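Local coordinates for protein pullulanase (Bacillus acidopullulyticus, PDB 2WAN) that hydrolyses alpha-1,6-glucosidic linkages in pullulan and at the branch points of amylopectin and related polysaccharides, acting as a debranching glycoside hydrolase, at residues D693-Q697 with K743-N748. Sequence-based numbering, arbitrary orientation.
Sequences DKTAQ and KILASN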
ATOM      1  N   ASP A 693     -21.038  -0.874   9.737  1.00 22.37           N
ATOM      2  CA  ASP A 693     -22.368  -1.320  10.115  1.00 21.33           C
ATOM      3  C   ASP A 693     -22.809  -2.517   9.256  1.00 21.40           C
ATOM      4  O   ASP A 693     -23.136  -2.368   8.077  1.00 20.15           O
ATOM      5  CB  ASP A 693     -23.349  -0.144  10.000  1.00 21.41           C
ATOM      6  CG  ASP A 693     -24.769  -0.502  10.439  1.00 25.96           C
ATOM      7  OD1 ASP A 693     -25.013  -1.650  10.863  1.00 25.65           O
ATOM      8  OD2 ASP A 693     -25.658   0.373  10.346  1.00 31.47           O
ATOM      9  N   LYS A 694     -22.797  -3.707   9.853  1.00 20.50           N
ATOM     10  CA  LYS A 694     -23.173  -4.930   9.141  1.00 20.34           C
ATOM     11  C   LYS A 694     -24.568  -4.845   8.557  1.00 19.15           C
ATOM     12  O   LYS A 694     -24.832  -5.432   7.510  1.00 20.49           O
ATOM     13  CB  LYS A 694     -23.093  -6.153  10.054  1.00 22.13           C
ATOM     14  CG  LYS A 694     -21.701  -6.709  10.209  1.00 27.24           C
ATOM     15  CD  LYS A 694     -21.741  -8.008  10.994  1.00 30.50           C
ATOM     16  CE  LYS A 694     -20.351  -8.497  11.291  1.00 34.26           C
ATOM     17  NZ  LYS A 694     -20.401  -9.735  12.108  1.00 34.64           N
ATOM     18  N   THR A 695     -25.459  -4.121   9.235  1.00 17.15           N
ATOM     19  CA  THR A 695     -26.861  -4.044   8.796  1.00 18.82           C
ATOM     20  C   THR A 695     -27.166  -2.841   7.880  1.00 16.98           C
ATOM     21  O   THR A 695     -28.295  -2.695   7.412  1.00 17.15           O
ATOM     22  CB  THR A 695     -27.838  -4.063   9.998  1.00 21.41           C
ATOM     23  OG1 THR A 695     -27.637  -2.891  10.789  1.00 25.46           O
ATOM     24  CG2 THR A 695     -27.601  -5.306  10.864  1.00 24.37           C
ATOM     25  N   ALA A 696     -26.154  -2.007   7.610  1.00 17.17           N
ATOM     26  CA  ALA A 696     -26.306  -0.843   6.722  1.00 17.63           C
ATOM     27  C   ALA A 696     -26.661  -1.288   5.308  1.00 16.65           C
ATOM     28  O   ALA A 696     -26.107  -2.262   4.797  1.00 17.88           O
ATOM     29  CB  ALA A 696     -25.010  -0.009   6.680  1.00 17.60           C
ATOM     30  N   GLN A 697     -27.591  -0.572   4.693  1.00 15.57           N
ATOM     31  CA  GLN A 697     -27.912  -0.793   3.284  1.00 14.43           C
ATOM     32  C   GLN A 697     -27.208   0.275   2.450  1.00 14.30           C
ATOM     33  O   GLN A 697     -26.717   1.275   2.981  1.00 14.51           O
ATOM     34  CB  GLN A 697     -29.425  -0.788   3.073  1.00 15.00           C
ATOM     35  CG  GLN A 697     -30.096  -2.063   3.630  1.00 14.39           C
ATOM     36  CD  GLN A 697     -31.613  -1.990   3.649  1.00 17.02           C
ATOM     37  OE1 GLN A 697     -32.204  -0.989   3.256  1.00 16.71           O
ATOM     38  NE2 GLN A 697     -32.249  -3.063   4.106  1.00 17.70           N
ATOM     39  N   LYS A 743     -23.168 -10.427   3.362  1.00 11.05           N
ATOM     40  CA  LYS A 743     -23.450  -9.020   3.692  1.00 13.10           C
ATOM     41  C   LYS A 743     -24.927  -8.685   3.487  1.00 12.37           C
ATOM     42  O   LYS A 743     -25.540  -8.032   4.338  1.00 12.64           O
ATOM     43  CB  LYS A 743     -22.574  -8.086   2.842  1.00 11.26           C
ATOM     44  CG  LYS A 743     -23.046  -6.642   2.762  1.00 12.26           C
ATOM     45  CD  LYS A 743     -22.988  -5.916   4.113  1.00 14.18           C
ATOM     46  CE  LYS A 743     -23.917  -4.706   4.088  1.00 14.18           C
ATOM     47  NZ  LYS A 743     -23.895  -3.951   5.402  1.00 15.89           N
ATOM     48  N   ILE A 744     -25.484  -9.134   2.361  1.00 11.58           N
ATOM     49  CA  ILE A 744     -26.878  -8.839   2.036  1.00 12.79           C
ATOM     50  C   ILE A 744     -27.829  -9.615   2.976  1.00 12.62           C
ATOM     51  O   ILE A 744     -28.892  -9.107   3.337  1.00 14.15           O
ATOM     52  CB  ILE A 744     -27.194  -9.079   0.548  1.00 12.96           C
ATOM     53  CG1 ILE A 744     -26.432  -8.064  -0.327  1.00 12.22           C
ATOM     54  CG2 ILE A 744     -28.736  -8.994   0.299  1.00 11.56           C
ATOM     55  CD1 ILE A 744     -26.575  -8.312  -1.819  1.00 13.24           C
ATOM     56  N   LEU A 745     -27.446 -10.820   3.380  1.00 12.84           N
ATOM     57  CA  LEU A 745     -28.207 -11.548   4.425  1.00 14.62           C
ATOM     58  C   LEU A 745     -28.278 -10.762   5.732  1.00 16.33           C
ATOM     59  O   LEU A 745     -29.314 -10.759   6.423  1.00 17.49           O
ATOM     60  CB  LEU A 745     -27.583 -12.916   4.688  1.00 13.35           C
ATOM     61  CG  LEU A 745     -28.134 -14.050   3.835  1.00 20.80           C
ATOM     62  CD1 LEU A 745     -27.137 -15.207   3.819  1.00 24.03           C
ATOM     63  CD2 LEU A 745     -29.534 -14.504   4.354  1.00 22.95           C
ATOM     64  N   ALA A 746     -27.179 -10.094   6.070  1.00 13.30           N
ATOM     65  CA  ALA A 746     -27.126  -9.228   7.256  1.00 16.50           C
ATOM     66  C   ALA A 746     -27.937  -7.933   7.146  1.00 16.25           C
ATOM     67  O   ALA A 746     -28.594  -7.538   8.114  1.00 17.45           O
ATOM     68  CB  ALA A 746     -25.676  -8.925   7.638  1.00 16.14           C
ATOM     69  N   SER A 747     -27.898  -7.264   5.989  1.00 14.16           N
ATOM     70  CA  SER A 747     -28.572  -5.965   5.851  1.00 14.26           C
ATOM     71  C   SER A 747     -30.015  -6.075   5.387  1.00 12.93           C
ATOM     72  O   SER A 747     -30.798  -5.155   5.589  1.00 14.42           O
ATOM     73  CB  SER A 747     -27.790  -5.042   4.906  1.00 16.71           C
ATOM     74  OG  SER A 747     -27.718  -5.576   3.591  1.00 16.07           O
ATOM     75  N   ASN A 748     -30.346  -7.204   4.753  1.00 12.88           N
ATOM     76  CA  ASN A 748     -31.664  -7.428   4.156  1.00 11.77           C
ATOM     77  C   ASN A 748     -32.246  -8.797   4.552  1.00 12.73           C
ATOM     78  O   ASN A 748     -32.686  -9.555   3.704  1.00 14.25           O
ATOM     79  CB  ASN A 748     -31.586  -7.325   2.630  1.00 14.06           C
ATOM     80  CG  ASN A 748     -31.179  -5.933   2.147  1.00 12.06           C
ATOM     81  OD1 ASN A 748     -30.049  -5.483   2.369  1.00 12.74           O
ATOM     82  ND2 ASN A 748     -32.106  -5.246   1.486  1.00 11.06           N
TER
HETATM   83  O   HOH W   1     -30.797  -3.417   7.578  1.00 21.50           O
HETATM   84  O   HOH W   2     -26.252  -3.733   1.822  1.00 13.13           O
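Lys-743 reaches from helix 740-747 to the loop 693-697 and gives its ammonium group to two backbone carbonyls. Lys-743 NZ lies 2.7 Å from Lys-694 O, above the plane of that carbonyl. The second bond, Lys-743 NZ to Ala-696 O at 2.8 Å, lies in the carbonyl plane on a lone pair. Lys-743 CG stands anti to its own backbone N (chi1 162°), and a bend at chi2 (65°) turns the otherwise extended chain to these oxygens. With an alanine here, the two carbonyls would probably lose their shared charged donor, and the turn could shift against the helix.

The loop also donates in return: Gln-697 NE2 bonds Ser-747 O at 2.9 Å, nearly straight at 162°. One water bridges Thr-695 O and Ser-747 O. A second donates to Ser-747 OG and weakly to Ala-696 O. Ser-747 OG itself donates to Asn-748 OD1 at 2.6 Å, while Asn-748 ND2 bonds Thr-701 O and Asp-751 OD2. The methyl of Ala-746 packs on Lys-694 O.

Asp-693 OD1 accepts from Thr-695 N, an Asx turn at the start of a type I beta turn. This turn docks on the C-terminal end of helix 740-747, within the alpha-amylase-type (beta/alpha)8 barrel domain.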